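Local coordinates for tartronate semialdehyde reductase (PDB 1VPD), which probably catalyses the NAD(P)H-dependent reduction of tartronate semialdehyde to D-glycerate, the last step of galactarate breakdown, at residues A[16-21]-A[41-46]; A[57-62]-A[83-88]; A[92-97]-A[149-154]. All blocks are in the same frame, centred on the assembly; numbering follows the deposited sequence.

Interaction 1: A[16-21]-A[41-46]; sequences MGKPMS and IADVIA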
HETATM    1  N   MSE A  16       5.935  -0.559   4.694  1.00 15.03           N
HETATM    2  CA  MSE A  16       5.904   0.657   3.897  1.00 16.00           C
HETATM    3  C   MSE A  16       6.130   1.902   4.776  1.00 15.60           C
HETATM    4  O   MSE A  16       6.927   2.778   4.438  1.00 15.48           O
HETATM    5  CB  MSE A  16       4.560   0.745   3.160  0.54 16.43           C
HETATM    6  CG  MSE A  16       4.230  -0.517   2.323  0.54 17.87           C
HETATM    7 SE   MSE A  16       5.469  -0.764   0.821  0.48 23.36          SE
HETATM    8  CE  MSE A  16       4.989   0.901  -0.091  0.54 24.07           C
ATOM      9  N   GLY A  17       5.417   1.975   5.896  1.00 15.49           N
ATOM     10  CA  GLY A  17       5.419   3.174   6.729  1.00 15.74           C
ATOM     11  C   GLY A  17       6.786   3.549   7.290  1.00 16.12           C
ATOM     12  O   GLY A  17       7.155   4.718   7.331  1.00 15.81           O
ATOM     13  N   LYS A  18       7.517   2.555   7.755  1.00 16.52           N
ATOM     14  CA  LYS A  18       8.826   2.835   8.361  1.00 17.00           C
ATOM     15  C   LYS A  18       9.779   3.553   7.397  1.00 16.86           C
ATOM     16  O   LYS A  18      10.249   4.650   7.714  1.00 16.98           O
ATOM     17  CB  LYS A  18       9.447   1.576   8.954  1.00 17.50           C
ATOM     18  CG  LYS A  18      10.763   1.849   9.679  1.00 21.06           C
ATOM     19  CD  LYS A  18      11.102   0.719  10.605  1.00 24.89           C
ATOM     20  CE  LYS A  18      11.863  -0.346   9.915  1.00 28.27           C
ATOM     21  NZ  LYS A  18      12.463  -1.269  10.932  1.00 30.42           N
ATOM     22  N   PRO A  19      10.079   2.989   6.218  1.00 16.44           N
ATOM     23  CA  PRO A  19      10.951   3.709   5.276  1.00 16.41           C
ATOM     24  C   PRO A  19      10.407   5.045   4.793  1.00 16.12           C
ATOM     25  O   PRO A  19      11.202   5.961   4.528  1.00 17.35           O
ATOM     26  CB  PRO A  19      11.151   2.716   4.121  1.00 16.35           C
ATOM     27  CG  PRO A  19      10.032   1.730   4.264  1.00 16.93           C
ATOM     28  CD  PRO A  19       9.735   1.637   5.734  1.00 16.51           C
HETATM   29  N   MSE A  20       9.086   5.171   4.670  1.00 15.88           N
HETATM   30  CA  MSE A  20       8.478   6.421   4.293  1.00 15.99           C
HETATM   31  C   MSE A  20       8.770   7.508   5.348  1.00 16.61           C
HETATM   32  O   MSE A  20       9.175   8.616   5.006  1.00 16.92           O
HETATM   33  CB  MSE A  20       6.981   6.222   4.113  1.00 16.62           C
HETATM   34  CG  MSE A  20       6.672   5.429   2.820  1.00 17.41           C
HETATM   35 SE   MSE A  20       4.826   4.757   2.817  0.87 21.58          SE
HETATM   36  CE  MSE A  20       3.913   6.380   2.308  1.00 19.03           C
ATOM     37  N   SER A  21       8.568   7.161   6.611  1.00 17.21           N
ATOM     38  CA  SER A  21       8.835   8.092   7.711  1.00 17.74           C
ATOM     39  C   SER A  21      10.307   8.508   7.718  1.00 18.66           C
ATOM     40  O   SER A  21      10.615   9.686   7.964  1.00 18.58           O
ATOM     41  CB  SER A  21       8.411   7.501   9.063  1.00 17.65           C
ATOM     42  OG  SER A  21       9.261   6.470   9.519  1.00 18.04           O
ATOM     43  N   ILE A  41       8.798   1.920  16.598  1.00 19.94           N
ATOM     44  CA  ILE A  41       8.982   3.284  17.112  1.00 20.21           C
ATOM     45  C   ILE A  41      10.454   3.557  17.448  1.00 19.91           C
ATOM     46  O   ILE A  41      11.003   4.569  17.042  1.00 19.27           O
ATOM     47  CB  ILE A  41       8.114   3.570  18.357  1.00 20.26           C
ATOM     48  CG1 ILE A  41       6.623   3.370  18.068  1.00 20.83           C
ATOM     49  CG2 ILE A  41       8.399   4.999  18.857  1.00 20.23           C
ATOM     50  CD1 ILE A  41       5.734   3.514  19.301  1.00 21.56           C
ATOM     51  N   ALA A  42      11.101   2.636  18.158  1.00 20.69           N
ATOM     52  CA  ALA A  42      12.494   2.859  18.580  1.00 21.31           C
ATOM     53  C   ALA A  42      13.428   3.087  17.403  1.00 21.93           C
ATOM     54  O   ALA A  42      14.296   3.947  17.439  1.00 21.94           O
ATOM     55  CB  ALA A  42      12.983   1.721  19.424  1.00 21.61           C
ATOM     56  N   ASP A  43      13.218   2.331  16.328  1.00 22.91           N
ATOM     57  CA  ASP A  43      14.018   2.465  15.118  1.00 23.37           C
ATOM     58  C   ASP A  43      13.864   3.855  14.505  1.00 22.25           C
ATOM     59  O   ASP A  43      14.826   4.483  14.086  1.00 22.49           O
ATOM     60  CB  ASP A  43      13.561   1.388  14.126  0.52 24.10           C
ATOM     61  CG  ASP A  43      14.408   1.329  12.886  0.52 26.94           C
ATOM     62  OD1 ASP A  43      14.688   0.198  12.436  0.52 30.04           O
ATOM     63  OD2 ASP A  43      14.827   2.338  12.278  0.52 29.59           O
ATOM     64  N   VAL A  44      12.630   4.347  14.431  1.00 21.14           N
ATOM     65  CA  VAL A  44      12.373   5.617  13.806  1.00 20.64           C
ATOM     66  C   VAL A  44      12.802   6.787  14.719  1.00 21.29           C
ATOM     67  O   VAL A  44      13.274   7.794  14.228  1.00 20.84           O
ATOM     68  CB  VAL A  44      10.893   5.715  13.315  1.00 19.78           C
ATOM     69  CG1 VAL A  44      10.617   7.048  12.706  1.00 20.82           C
ATOM     70  CG2 VAL A  44      10.614   4.606  12.274  1.00 19.47           C
ATOM     71  N   ILE A  45      12.678   6.631  16.030  1.00 22.94           N
ATOM     72  CA  ILE A  45      13.228   7.665  16.930  1.00 24.34           C
ATOM     73  C   ILE A  45      14.744   7.715  16.806  1.00 24.60           C
ATOM     74  O   ILE A  45      15.322   8.777  16.855  1.00 25.21           O
ATOM     75  CB  ILE A  45      12.927   7.277  18.414  0.67 24.41           C
ATOM     76  CG1 ILE A  45      11.469   7.527  18.784  0.67 25.34           C
ATOM     77  CG2 ILE A  45      13.867   8.019  19.404  0.67 25.39           C
ATOM     78  CD1 ILE A  45      11.091   6.936  20.138  0.67 25.66           C
ATOM     79  N   ALA A  46      15.381   6.572  16.596  1.00 25.72           N
ATOM     80  CA  ALA A  46      16.837   6.551  16.409  1.00 26.39           C
ATOM     81  C   ALA A  46      17.245   7.332  15.153  1.00 26.84           C
ATOM     82  O   ALA A  46      18.341   7.883  15.100  1.00 28.09           O
ATOM     83  CB  ALA A  46      17.350   5.118  16.384  1.00 26.66           C
TER
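Lys18 and Val44 run alongside one another pointing opposite ways, the CG methylene of Lys18 resting 3.8 Å from CG2 of Val44, while further out the lysine chain meets Asp43 nearly square-on. The lysine leaves its helix with CG anti to the backbone N (chi1 -176°) and then bends at chi3, a course that carries the amine to the aspartate. NZ of Lys18 donates to OD1 of Asp43 at 3.1 Å in a salt bridge, arriving from above the carboxylate, 61° out of its plane. OD2 is held by a salt bridge to Lys22, so in the conformer described the carboxylate is shared by Lys18 and Lys22. Deeper in the contact the hydroxyl of Ser21 lies across both methyls of Val44, with OG of Ser21 3.5 Å from CG1. Its polarity is answered within its own helix, since OG of Ser21 donates to O of Lys18 at 2.7 Å. The segment axes are nearly parallel (14°) and 10.4 Å apart, wide enough for side chains alone to meet. Two such helices, each following one of the parallel strands 7-11 and 30-34, characterise a Rossmann fold, consistent with the predicted NAD site that includes 16-21.

Interaction 2: A[57-62]-A[83-88]; sequences AIAEQC and NGIIEG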
ATOM      1  N   ALA A  57      -2.636  12.238  21.442  1.00 18.22           N
ATOM      2  CA  ALA A  57      -1.498  13.094  21.788  1.00 18.66           C
ATOM      3  C   ALA A  57      -0.705  13.516  20.568  1.00 18.64           C
ATOM      4  O   ALA A  57      -0.193  14.624  20.509  1.00 19.52           O
ATOM      5  CB  ALA A  57      -0.588  12.406  22.787  1.00 18.84           C
ATOM      6  N   ILE A  58      -0.604  12.644  19.566  1.00 18.49           N
ATOM      7  CA  ILE A  58       0.026  13.055  18.318  1.00 18.04           C
ATOM      8  C   ILE A  58      -0.774  14.191  17.676  1.00 18.02           C
ATOM      9  O   ILE A  58      -0.202  15.179  17.245  1.00 18.33           O
ATOM     10  CB  ILE A  58       0.185  11.838  17.382  1.00 18.03           C
ATOM     11  CG1 ILE A  58       1.263  10.927  17.981  1.00 19.91           C
ATOM     12  CG2 ILE A  58       0.575  12.280  15.991  1.00 19.15           C
ATOM     13  CD1 ILE A  58       1.498   9.656  17.245  1.00 20.50           C
ATOM     14  N   ALA A  59      -2.095  14.060  17.661  1.00 18.12           N
ATOM     15  CA  ALA A  59      -2.953  15.058  17.051  1.00 18.73           C
ATOM     16  C   ALA A  59      -2.916  16.386  17.819  1.00 19.45           C
ATOM     17  O   ALA A  59      -3.046  17.444  17.222  1.00 19.93           O
ATOM     18  CB  ALA A  59      -4.373  14.541  16.973  1.00 18.60           C
ATOM     19  N   GLU A  60      -2.723  16.325  19.126  1.00 20.37           N
ATOM     20  CA  GLU A  60      -2.587  17.544  19.943  1.00 21.87           C
ATOM     21  C   GLU A  60      -1.344  18.358  19.577  1.00 22.52           C
ATOM     22  O   GLU A  60      -1.317  19.586  19.734  1.00 23.61           O
ATOM     23  CB  GLU A  60      -2.573  17.173  21.428  1.00 22.18           C
ATOM     24  CG  GLU A  60      -3.951  16.794  21.934  1.00 24.22           C
ATOM     25  CD  GLU A  60      -3.988  16.163  23.311  1.00 27.57           C
ATOM     26  OE1 GLU A  60      -2.978  15.614  23.787  1.00 28.64           O
ATOM     27  OE2 GLU A  60      -5.085  16.196  23.911  1.00 30.84           O
ATOM     28  N   GLN A  61      -0.314  17.678  19.084  1.00 22.73           N
ATOM     29  CA  GLN A  61       0.976  18.277  18.781  1.00 23.50           C
ATOM     30  C   GLN A  61       1.247  18.573  17.307  1.00 23.18           C
ATOM     31  O   GLN A  61       2.183  19.307  16.998  1.00 23.08           O
ATOM     32  CB  GLN A  61       2.088  17.354  19.278  1.00 24.49           C
ATOM     33  CG  GLN A  61       2.074  17.083  20.769  1.00 27.44           C
ATOM     34  CD  GLN A  61       3.058  15.996  21.132  1.00 30.65           C
ATOM     35  OE1 GLN A  61       4.159  15.956  20.592  1.00 33.17           O
ATOM     36  NE2 GLN A  61       2.670  15.124  22.037  1.00 33.03           N
ATOM     37  N   CYS A  62       0.468  17.988  16.397  1.00 22.34           N
ATOM     38  CA  CYS A  62       0.783  18.039  14.964  1.00 22.14           C
ATOM     39  C   CYS A  62      -0.383  18.602  14.176  1.00 22.19           C
ATOM     40  O   CYS A  62      -1.514  18.197  14.404  1.00 23.67           O
ATOM     41  CB  CYS A  62       1.104  16.627  14.436  1.00 21.69           C
ATOM     42  SG  CYS A  62       2.502  15.824  15.251  1.00 21.80           S
ATOM     43  N   ASN A  83      -8.949   7.485  22.430  1.00 24.49           N
ATOM     44  CA  ASN A  83      -7.608   8.032  22.294  1.00 23.39           C
ATOM     45  C   ASN A  83      -7.159   8.178  20.844  1.00 21.42           C
ATOM     46  O   ASN A  83      -5.981   8.126  20.552  1.00 20.45           O
ATOM     47  CB  ASN A  83      -6.609   7.197  23.101  1.00 23.98           C
ATOM     48  CG  ASN A  83      -6.813   7.367  24.588  1.00 26.53           C
ATOM     49  OD1 ASN A  83      -7.055   8.480  25.052  1.00 28.16           O
ATOM     50  ND2 ASN A  83      -6.749   6.269  25.335  1.00 28.93           N
ATOM     51  N   GLY A  84      -8.118   8.410  19.953  1.00 20.00           N
ATOM     52  CA  GLY A  84      -7.822   8.549  18.540  1.00 19.20           C
ATOM     53  C   GLY A  84      -7.575   9.985  18.132  1.00 18.73           C
ATOM     54  O   GLY A  84      -7.705  10.911  18.936  1.00 18.49           O
ATOM     55  N   ILE A  85      -7.234  10.169  16.864  1.00 17.72           N
ATOM     56  CA  ILE A  85      -6.922  11.474  16.310  1.00 18.12           C
ATOM     57  C   ILE A  85      -8.025  12.485  16.612  1.00 18.94           C
ATOM     58  O   ILE A  85      -7.741  13.620  16.994  1.00 18.56           O
ATOM     59  CB  ILE A  85      -6.687  11.373  14.784  1.00 18.07           C
ATOM     60  CG1 ILE A  85      -5.407  10.579  14.513  1.00 17.75           C
ATOM     61  CG2 ILE A  85      -6.618  12.751  14.142  1.00 17.77           C
ATOM     62  CD1 ILE A  85      -5.187  10.231  13.036  1.00 19.03           C
ATOM     63  N   ILE A  86      -9.273  12.064  16.456  1.00 19.16           N
ATOM     64  CA  ILE A  86     -10.399  12.968  16.573  1.00 20.13           C
ATOM     65  C   ILE A  86     -10.510  13.571  17.982  1.00 20.55           C
ATOM     66  O   ILE A  86     -11.042  14.672  18.129  1.00 21.46           O
ATOM     67  CB  ILE A  86     -11.708  12.281  16.143  1.00 20.32           C
ATOM     68  CG1 ILE A  86     -12.786  13.334  15.821  1.00 21.39           C
ATOM     69  CG2 ILE A  86     -12.193  11.291  17.194  1.00 21.01           C
ATOM     70  CD1 ILE A  86     -14.009  12.739  15.114  1.00 23.18           C
ATOM     71  N   GLU A  87     -10.011  12.860  18.991  1.00 20.68           N
ATOM     72  CA  GLU A  87     -10.066  13.344  20.378  1.00 21.45           C
ATOM     73  C   GLU A  87      -8.995  14.394  20.689  1.00 21.34           C
ATOM     74  O   GLU A  87      -9.111  15.107  21.705  1.00 21.63           O
ATOM     75  CB  GLU A  87      -9.978  12.163  21.357  1.00 22.00           C
ATOM     76  CG  GLU A  87     -11.114  11.156  21.200  1.00 23.96           C
ATOM     77  CD  GLU A  87     -11.114  10.041  22.236  1.00 28.26           C
ATOM     78  OE1 GLU A  87     -10.200   9.965  23.076  1.00 29.90           O
ATOM     79  OE2 GLU A  87     -12.061   9.219  22.216  1.00 32.04           O
ATOM     80  N   GLY A  88      -7.960  14.503  19.848  1.00 20.63           N
ATOM     81  CA  GLY A  88      -6.894  15.468  20.052  1.00 21.05           C
ATOM     82  C   GLY A  88      -6.755  16.568  19.010  1.00 21.32           C
ATOM     83  O   GLY A  88      -6.023  17.545  19.213  1.00 21.59           O
TER
HETATM   84  O   HOH W   1      -4.794  19.689  17.660  1.00 44.21           O
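Ala59 and Gly88 make the close-fitting part of this contact. The methyl of Ala59 points at the short, weakly bonded helical turn at about 85-88 and lodges against its backbone, with CB of Ala59 3.5 Å from O of Ile85 and 3.7 Å from C of Gly88. The same methyl also reaches the isoleucine side chain, CG2 of Ile85 lying 4.0 Å from CB of Ala59. Gly88 permits this closeness: its CA is only 4.8 Å from CA of Glu60, and with no side chain on Gly88 its backbone comes up against CG of Glu60 and the methyl of Ala59. On the inner side, Ala59 and Ile85 both rest on Ile65 of strand 64-67, and Ile85 reaches Thr67 as well. Helix 55-61 and strand 64-67 belong to the Rossmann-type nucleotide-binding domain, and the turn at 85-88 lies in the connection from that strand to the next parallel one, 94-97, so the contact packs two successive connections side by side on the sheet. Toward solvent the fit becomes looser and more polar. Glu60 is exposed and lays only the root of its side chain on the glycine, CG of Glu60 standing 3.5 Å from O of Gly88. Its CA approaches the same oxygen in a CA-H...O contact with an angle of 132° at the hydrogen. The carbonyls of Ala59 and Gly88 also come close, their O atoms 3.6 Å apart, and neither receives a direct bond from the other segment. A water joins them instead, donating one hydrogen to O of Ala59 and one to O of Gly88, each at 2.9 Å.

Interaction 3: A[92-97]-A[149-154]; sequences GTVLID and DKYYDL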
ATOM      1  N   GLY A  92      -9.042  22.415  11.712  1.00 20.32           N
ATOM      2  CA  GLY A  92      -8.017  22.757  10.759  1.00 20.30           C
ATOM      3  C   GLY A  92      -6.899  21.724  10.625  1.00 20.21           C
ATOM      4  O   GLY A  92      -6.107  21.789   9.690  1.00 20.69           O
ATOM      5  N   THR A  93      -6.822  20.796  11.570  1.00 19.83           N
ATOM      6  CA  THR A  93      -5.885  19.681  11.508  1.00 19.45           C
ATOM      7  C   THR A  93      -6.220  18.878  10.247  1.00 18.66           C
ATOM      8  O   THR A  93      -7.382  18.798   9.877  1.00 18.04           O
ATOM      9  CB  THR A  93      -6.066  18.782  12.744  1.00 19.70           C
ATOM     10  OG1 THR A  93      -5.774  19.504  13.951  1.00 20.55           O
ATOM     11  CG2 THR A  93      -5.056  17.640  12.754  1.00 19.54           C
ATOM     12  N   VAL A  94      -5.201  18.302   9.618  1.00 18.29           N
ATOM     13  CA  VAL A  94      -5.373  17.504   8.403  1.00 17.94           C
ATOM     14  C   VAL A  94      -4.888  16.082   8.646  1.00 17.31           C
ATOM     15  O   VAL A  94      -3.785  15.887   9.160  1.00 16.82           O
ATOM     16  CB  VAL A  94      -4.574  18.102   7.241  1.00 18.69           C
ATOM     17  CG1 VAL A  94      -4.705  17.239   5.968  1.00 19.68           C
ATOM     18  CG2 VAL A  94      -5.006  19.580   6.974  1.00 19.94           C
ATOM     19  N   LEU A  95      -5.704  15.096   8.254  1.00 16.49           N
ATOM     20  CA  LEU A  95      -5.278  13.698   8.184  1.00 16.03           C
ATOM     21  C   LEU A  95      -4.991  13.362   6.729  1.00 15.56           C
ATOM     22  O   LEU A  95      -5.859  13.563   5.871  1.00 16.33           O
ATOM     23  CB  LEU A  95      -6.355  12.757   8.705  1.00 16.05           C
ATOM     24  CG  LEU A  95      -6.152  11.249   8.441  1.00 16.29           C
ATOM     25  CD1 LEU A  95      -4.922  10.726   9.147  1.00 16.98           C
ATOM     26  CD2 LEU A  95      -7.386  10.482   8.894  1.00 17.18           C
ATOM     27  N   ILE A  96      -3.789  12.871   6.471  1.00 15.05           N
ATOM     28  CA  ILE A  96      -3.424  12.287   5.187  1.00 14.70           C
ATOM     29  C   ILE A  96      -3.353  10.791   5.419  1.00 14.30           C
ATOM     30  O   ILE A  96      -2.362  10.256   5.946  1.00 14.15           O
ATOM     31  CB  ILE A  96      -2.094  12.848   4.638  1.00 14.82           C
ATOM     32  CG1 ILE A  96      -2.150  14.371   4.509  1.00 15.54           C
ATOM     33  CG2 ILE A  96      -1.765  12.262   3.251  1.00 15.87           C
ATOM     34  CD1 ILE A  96      -0.859  14.963   4.038  1.00 17.61           C
ATOM     35  N   ASP A  97      -4.422  10.092   5.076  1.00 13.79           N
ATOM     36  CA  ASP A  97      -4.404   8.638   5.221  1.00 13.89           C
ATOM     37  C   ASP A  97      -3.813   8.042   3.959  1.00 13.45           C
ATOM     38  O   ASP A  97      -4.377   8.191   2.872  1.00 14.13           O
ATOM     39  CB  ASP A  97      -5.808   8.083   5.481  1.00 13.81           C
ATOM     40  CG  ASP A  97      -5.813   6.581   5.689  1.00 14.79           C
ATOM     41  OD1 ASP A  97      -4.755   6.008   6.109  1.00 13.62           O
ATOM     42  OD2 ASP A  97      -6.845   5.911   5.450  1.00 15.24           O
ATOM     43  N   ASP A 149      -2.723  20.772  -2.542  1.00 20.02           N
ATOM     44  CA  ASP A 149      -1.670  21.714  -2.909  1.00 21.24           C
ATOM     45  C   ASP A 149      -0.823  22.084  -1.699  1.00 21.23           C
ATOM     46  O   ASP A 149       0.393  22.165  -1.792  1.00 21.90           O
ATOM     47  CB  ASP A 149      -2.272  22.990  -3.524  1.00 21.69           C
ATOM     48  CG  ASP A 149      -2.752  22.792  -4.937  1.00 23.87           C
ATOM     49  OD1 ASP A 149      -2.383  21.783  -5.593  1.00 24.74           O
ATOM     50  OD2 ASP A 149      -3.510  23.619  -5.485  1.00 26.51           O
ATOM     51  N   LYS A 150      -1.466  22.253  -0.553  1.00 21.83           N
ATOM     52  CA  LYS A 150      -0.764  22.645   0.659  1.00 22.64           C
ATOM     53  C   LYS A 150       0.229  21.591   1.127  1.00 21.76           C
ATOM     54  O   LYS A 150       1.296  21.930   1.610  1.00 20.79           O
ATOM     55  CB  LYS A 150      -1.754  22.965   1.768  1.00 23.79           C
ATOM     56  CG  LYS A 150      -1.084  23.448   3.042  1.00 26.74           C
ATOM     57  CD  LYS A 150      -2.090  24.003   4.011  1.00 30.51           C
ATOM     58  CE  LYS A 150      -1.376  24.670   5.181  1.00 33.16           C
ATOM     59  NZ  LYS A 150      -2.359  25.166   6.170  1.00 34.67           N
ATOM     60  N   TYR A 151      -0.107  20.310   0.946  1.00 20.90           N
ATOM     61  CA  TYR A 151       0.730  19.220   1.426  1.00 20.44           C
ATOM     62  C   TYR A 151       1.414  18.430   0.318  1.00 19.90           C
ATOM     63  O   TYR A 151       2.010  17.390   0.583  1.00 19.73           O
ATOM     64  CB  TYR A 151      -0.079  18.317   2.366  1.00 20.29           C
ATOM     65  CG  TYR A 151      -0.429  19.058   3.632  1.00 21.84           C
ATOM     66  CD1 TYR A 151       0.550  19.332   4.567  1.00 24.18           C
ATOM     67  CD2 TYR A 151      -1.710  19.535   3.857  1.00 24.22           C
ATOM     68  CE1 TYR A 151       0.266  20.046   5.725  1.00 25.45           C
ATOM     69  CE2 TYR A 151      -2.010  20.254   5.024  1.00 26.02           C
ATOM     70  CZ  TYR A 151      -1.009  20.491   5.946  1.00 26.37           C
ATOM     71  OH  TYR A 151      -1.255  21.201   7.091  1.00 29.95           O
ATOM     72  N   TYR A 152       1.425  18.977  -0.892  1.00 20.09           N
ATOM     73  CA  TYR A 152       2.118  18.350  -2.011  1.00 19.99           C
ATOM     74  C   TYR A 152       3.583  18.089  -1.682  1.00 20.07           C
ATOM     75  O   TYR A 152       4.069  16.997  -1.884  1.00 19.34           O
ATOM     76  CB  TYR A 152       1.976  19.187  -3.308  1.00 20.26           C
ATOM     77  CG  TYR A 152       2.773  18.623  -4.464  1.00 20.36           C
ATOM     78  CD1 TYR A 152       2.216  17.681  -5.324  1.00 20.77           C
ATOM     79  CD2 TYR A 152       4.102  18.981  -4.662  1.00 21.85           C
ATOM     80  CE1 TYR A 152       2.956  17.145  -6.374  1.00 20.95           C
ATOM     81  CE2 TYR A 152       4.846  18.444  -5.694  1.00 22.72           C
ATOM     82  CZ  TYR A 152       4.264  17.524  -6.553  1.00 22.51           C
ATOM     83  OH  TYR A 152       5.006  16.992  -7.571  1.00 23.04           O
ATOM     84  N   ASP A 153       4.310  19.095  -1.184  1.00 20.15           N
ATOM     85  CA  ASP A 153       5.725  18.917  -0.908  1.00 19.93           C
ATOM     86  C   ASP A 153       5.975  17.853   0.140  1.00 18.77           C
ATOM     87  O   ASP A 153       6.919  17.098   0.028  1.00 18.86           O
ATOM     88  CB  ASP A 153       6.380  20.229  -0.446  1.00 20.91           C
ATOM     89  CG  ASP A 153       6.498  21.260  -1.561  1.00 23.67           C
ATOM     90  OD1 ASP A 153       6.436  20.926  -2.766  1.00 24.15           O
ATOM     91  OD2 ASP A 153       6.669  22.475  -1.306  1.00 26.23           O
ATOM     92  N   LEU A 154       5.135  17.802   1.166  1.00 17.91           N
ATOM     93  CA  LEU A 154       5.285  16.817   2.223  1.00 17.98           C
ATOM     94  C   LEU A 154       5.131  15.411   1.623  1.00 17.94           C
ATOM     95  O   LEU A 154       5.934  14.522   1.887  1.00 17.10           O
ATOM     96  CB  LEU A 154       4.211  17.025   3.291  1.00 17.86           C
ATOM     97  CG  LEU A 154       4.121  15.940   4.379  1.00 18.01           C
ATOM     98  CD1 LEU A 154       5.413  15.824   5.166  1.00 19.46           C
ATOM     99  CD2 LEU A 154       2.956  16.187   5.303  1.00 18.61           C
TER
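Tyr151 sends its CG anti to its own carbonyl carbon (chi1 -67°), which swings the ring out from the helix to the strand, where Val94 and Ile96 receive it. CG2 is the methyl of Val94 nearest the tyrosine, 3.6 Å from CE2 of Tyr151, the valine reaching out from the strand as the tyrosine reaches in from the helix. Ile96 is extended through CG1, with chi2 at 177°, and this carries its CD1 to the root of the tyrosine, 3.8 Å from CB of Tyr151. That methyl also meets the next inward-facing residue of the helix, CD1 of Ile96 lying 4.2 Å from CD2 of Leu154. CG2 of Val94 and CD1 of Ile96 meet the ring at a slant, while CG of Lys150 covers one face of the Tyr151 ring near the rim, 3.9 Å above the plane. The four touching side chains are buried, and the contact between the segments is apolar. Strand and helix segments run at -54° with their axes 11.2 Å apart, a distance bridged by these side chains. Around them, Tyr151 and Ile96 share Val64 of the parallel strand 64-67, Ile96 touches Ala123 of strand 119-126 on the opposite flank, and helix 145-156 adds Ile147 against Val94 and Met155 against Ile96.

In the fold
From the N terminus, interaction 1 comes first, closing a short loop of the chain that contains strand 30-34 between its two helices. Interaction 2 follows, spanning strand 64-67 and helix 72-80. Interaction 3 makes the longest closure, with 51 residues between its segments, and brings helix 145-156 back to strand 94-97. The three are in series, with no nesting or crossing. Interactions 2 and 3 touch, CD1 of Ile85 lying 3.9 Å from CD1 of Leu95, whereas interaction 1 stays about 7 to 8 Å from both at the nearest atoms. Interactions 1 and 2 pair helices beside the mixed sheet of the nucleotide-binding domain, and interaction 3 fixes a helix to one of its inner strands.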